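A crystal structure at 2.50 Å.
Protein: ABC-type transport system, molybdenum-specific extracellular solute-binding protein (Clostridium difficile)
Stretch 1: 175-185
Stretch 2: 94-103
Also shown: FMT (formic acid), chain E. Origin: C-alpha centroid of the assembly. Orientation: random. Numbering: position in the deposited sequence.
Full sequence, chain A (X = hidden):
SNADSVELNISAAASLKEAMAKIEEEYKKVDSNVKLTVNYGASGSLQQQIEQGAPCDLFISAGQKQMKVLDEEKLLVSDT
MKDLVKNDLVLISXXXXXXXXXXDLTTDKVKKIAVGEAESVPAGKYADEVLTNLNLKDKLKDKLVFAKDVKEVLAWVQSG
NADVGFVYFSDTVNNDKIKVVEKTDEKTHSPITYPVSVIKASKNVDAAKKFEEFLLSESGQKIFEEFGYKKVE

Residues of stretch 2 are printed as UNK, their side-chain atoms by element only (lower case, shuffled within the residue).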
# COMPACT_ATOMS: atom_id res chain seq x y z
N ASN A 175 -2.27 22.49 32.60
CA ASN A 175 -2.50 23.72 33.36
C ASN A 175 -3.36 23.50 34.61
O ASN A 175 -4.58 23.32 34.51
CB ASN A 175 -3.11 24.81 32.46
CG ASN A 175 -3.00 26.21 33.06
OD1 ASN A 175 -2.44 26.40 34.15
ND2 ASN A 175 -3.52 27.20 32.35
N ASP A 176 -2.73 23.52 35.77
CA ASP A 176 -3.42 23.32 37.04
C ASP A 176 -3.94 24.63 37.64
O ASP A 176 -4.74 24.62 38.58
CB ASP A 176 -2.51 22.62 38.05
CG ASP A 176 -1.21 23.37 38.29
OD1 ASP A 176 -0.58 23.80 37.30
OD2 ASP A 176 -0.82 23.53 39.46
N LYS A 177 -3.49 25.75 37.08
CA LYS A 177 -3.88 27.07 37.58
C LYS A 177 -5.35 27.34 37.30
O LYS A 177 -6.01 28.07 38.04
CB LYS A 177 -3.02 28.16 36.94
CG LYS A 177 -1.53 27.89 37.00
CD LYS A 177 -1.07 27.54 38.41
CE LYS A 177 0.42 27.18 38.43
NZ LYS A 177 0.82 26.53 39.71
N ILE A 178 -5.86 26.76 36.22
CA ILE A 178 -7.28 26.83 35.89
C ILE A 178 -7.91 25.47 36.13
O ILE A 178 -7.21 24.48 36.35
CB ILE A 178 -7.51 27.21 34.42
CG1 ILE A 178 -6.95 26.15 33.49
CG2 ILE A 178 -6.90 28.56 34.11
CD1 ILE A 178 -7.97 25.56 32.56
N LYS A 179 -9.24 25.43 36.08
CA LYS A 179 -9.97 24.18 36.22
C LYS A 179 -11.16 24.16 35.26
O LYS A 179 -11.75 25.21 34.98
CB LYS A 179 -10.42 23.99 37.67
CG LYS A 179 -11.92 23.92 37.89
CD LYS A 179 -12.24 24.10 39.37
CE LYS A 179 -13.74 24.02 39.61
NZ LYS A 179 -14.10 24.32 41.03
N VAL A 180 -11.50 22.99 34.73
CA VAL A 180 -12.62 22.86 33.81
C VAL A 180 -13.91 22.61 34.59
O VAL A 180 -14.12 21.52 35.12
CB VAL A 180 -12.39 21.72 32.80
CG1 VAL A 180 -13.58 21.58 31.86
CG2 VAL A 180 -11.13 21.98 32.00
N VAL A 181 -14.75 23.64 34.65
CA VAL A 181 -15.98 23.60 35.43
C VAL A 181 -17.02 22.64 34.83
O VAL A 181 -17.60 21.82 35.53
CB VAL A 181 -16.61 25.00 35.52
CG1 VAL A 181 -17.89 24.95 36.31
CG2 VAL A 181 -15.64 25.97 36.16
N GLU A 182 -17.24 22.78 33.53
CA GLU A 182 -18.23 21.97 32.84
C GLU A 182 -17.99 22.03 31.33
O GLU A 182 -17.54 23.05 30.81
CB GLU A 182 -19.65 22.47 33.16
CG GLU A 182 -20.76 21.56 32.67
CD GLU A 182 -22.15 22.09 33.00
OE1 GLU A 182 -23.11 21.68 32.33
OE2 GLU A 182 -22.27 22.92 33.92
N LYS A 183 -18.29 20.94 30.64
CA LYS A 183 -18.19 20.93 29.18
C LYS A 183 -19.56 21.24 28.59
O LYS A 183 -20.55 20.65 29.00
CB LYS A 183 -17.69 19.58 28.68
CG LYS A 183 -16.42 19.09 29.38
CD LYS A 183 -15.68 18.03 28.56
CE LYS A 183 -14.36 17.65 29.22
NZ LYS A 183 -13.53 16.78 28.35
N THR A 184 -19.60 22.18 27.65
CA THR A 184 -20.86 22.53 27.00
C THR A 184 -21.42 21.32 26.27
O THR A 184 -20.67 20.51 25.74
CB THR A 184 -20.70 23.72 26.01
OG1 THR A 184 -19.92 23.32 24.88
CG2 THR A 184 -20.05 24.90 26.70
N ASP A 185 -22.74 21.21 26.24
CA ASP A 185 -23.39 20.14 25.53
C ASP A 185 -23.08 20.27 24.05
O ASP A 185 -23.11 21.35 23.49
CB ASP A 185 -24.90 20.24 25.75
CG ASP A 185 -25.60 18.93 25.55
OD1 ASP A 185 -25.11 18.10 24.76
OD2 ASP A 185 -26.65 18.72 26.17
N UNK A 94 -10.73 29.81 37.69
CA UNK A 94 -9.47 29.60 38.40
C UNK A 94 -9.60 28.31 39.22
O UNK A 94 -10.71 27.84 39.45
o UNK A 94 -10.06 30.89 40.37
c UNK A 94 -9.14 30.78 39.31
N UNK A 95 -8.47 27.74 39.63
CA UNK A 95 -8.49 26.46 40.35
C UNK A 95 -9.21 26.55 41.69
O UNK A 95 -9.87 25.59 42.11
c UNK A 95 -7.07 25.94 40.53
N UNK A 96 -9.08 27.69 42.37
CA UNK A 96 -9.69 27.87 43.68
C UNK A 96 -11.02 28.63 43.61
O UNK A 96 -11.56 29.04 44.63
o UNK A 96 -6.38 28.65 44.97
o UNK A 96 -7.29 26.71 44.51
c UNK A 96 -8.73 28.62 44.61
c UNK A 96 -7.37 27.94 44.70
N UNK A 97 -11.53 28.81 42.39
CA UNK A 97 -12.70 29.65 42.13
C UNK A 97 -13.98 29.28 42.87
O UNK A 97 -14.63 30.16 43.46
o UNK A 97 -14.34 29.95 40.36
c UNK A 97 -12.98 29.67 40.62
N UNK A 98 -14.34 28.00 42.82
CA UNK A 98 -15.61 27.49 43.37
C UNK A 98 -16.86 27.87 42.56
O UNK A 98 -17.98 27.83 43.09
c UNK A 98 -15.78 27.83 44.86
o UNK A 98 -14.75 27.26 45.64
N UNK A 99 -16.69 28.22 41.29
CA UNK A 99 -17.82 28.31 40.37
C UNK A 99 -18.29 26.88 40.05
O UNK A 99 -17.48 26.02 39.72
c UNK A 99 -17.46 29.05 39.06
c UNK A 99 -17.24 30.53 39.34
c UNK A 99 -18.56 28.89 38.03
N UNK A 100 -19.60 26.64 40.15
CA UNK A 100 -20.15 25.29 40.06
C UNK A 100 -20.40 24.77 38.64
O UNK A 100 -20.04 23.63 38.32
o UNK A 100 -22.20 24.06 40.50
c UNK A 100 -21.45 25.20 40.87
N UNK A 101 -21.01 25.59 37.80
CA UNK A 101 -21.36 25.16 36.45
C UNK A 101 -21.95 26.24 35.55
O UNK A 101 -21.82 27.43 35.83
N UNK A 102 -22.59 25.80 34.47
CA UNK A 102 -23.20 26.70 33.50
C UNK A 102 -24.36 27.50 34.09
O UNK A 102 -24.62 28.62 33.66
c UNK A 102 -23.10 27.28 29.22
c UNK A 102 -23.68 25.93 32.26
c UNK A 102 -22.58 25.38 31.38
se UNK A 102 -21.63 26.73 30.35
N UNK A 103 -25.06 26.91 35.06
CA UNK A 103 -26.15 27.59 35.74
C UNK A 103 -25.66 28.85 36.44
O UNK A 103 -26.39 29.83 36.58
c UNK A 103 -28.89 25.19 37.18
c UNK A 103 -29.06 25.41 38.67
n UNK A 103 -27.88 24.97 39.46
c UNK A 103 -26.84 26.65 36.73
c UNK A 103 -28.32 26.41 36.44
C FMT E . -25.91 22.95 34.10
O1 FMT E . -25.53 22.98 32.93
O2 FMT E . -25.30 23.48 35.03

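Position 94 carries one carbon and then one oxygen, the pattern of serine. Its CA lies 4.3 Å from the CA of Ile178, where the two stretches pair as an antiparallel, non-hydrogen-bonded bridge. The CA-to-CB bond points away from stretch 1, so Ser94 meets its partner through backbone, and a small side chain suffices.

Position 95 has a single side-chain carbon, hence Ala95. Its CB packs 3.3 Å from Asp176 O, while Ala95 N donates a hydrogen bond to Lys177 O at 2.9 Å. A methyl group suits so close an approach to the backbone.

At position 96 a second carbon carries two oxygens; two carbons in all make this aspartate. Asp96 points away and touches nothing on stretch 1, as befits an exposed charge on a turn.

Position 97 again shows one carbon and one oxygen: Ser97. Its N donates to Ser94 O at 3.2 Å, closing a type I turn, and its OG accepts a hydrogen bond from the backbone N of position 99 at 3.1 Å. A short hydroxyl side chain can thus brace the loop that follows.

Position 98, with one carbon and one oxygen, is also serine. Ser98 points away into exposed surroundings, which its polar side chain tolerates; its N lies 4.1 Å from Lys179 NZ.

Position 99 has one carbon bearing two more, the branched form of valine. Val99 is buried, and its CG1 lies 4.4 Å from Val181 CG1, an apolar pairing.

Position 100 has one carbon and one oxygen. The CA-to-CB bond of Ser100 points away from stretch 1, and the residue is exposed, which suits a small polar side chain; its backbone O lies 3.2 Å from Val181 CG1.

Position 101 has no side-chain atoms and is glycine. The CA of Gly101 is 3.5 Å from both Val181 CG1 and Glu182 OE2; an ideal CB would clash with that OE2, at 2.8 Å.

Position 102 is an unbranched chain of two carbons, selenium and a carbon: selenomethionine, Met102. Its N donates to Glu182 OE2 at 2.9 Å, and its SE lies 4.4 Å from Thr184 CG2, so a long, flexible, apolar chain fits.

Position 103 has four carbons in a row ending in nitrogen. The end of Lys103 leads away, suiting an exposed amine, and its backbone N makes a weak hydrogen bond to formic acid O2 at 3.4 Å.

The contact is therefore fastened by two hydrogen bonds, from Ala95 N to the Lys177 backbone and from Met102 N to the Glu182 carboxylate. Between them, Val181 packs against Val99 and the backbone near Gly101.

Stretch 2, residues 94-103: SADSSVSGMK
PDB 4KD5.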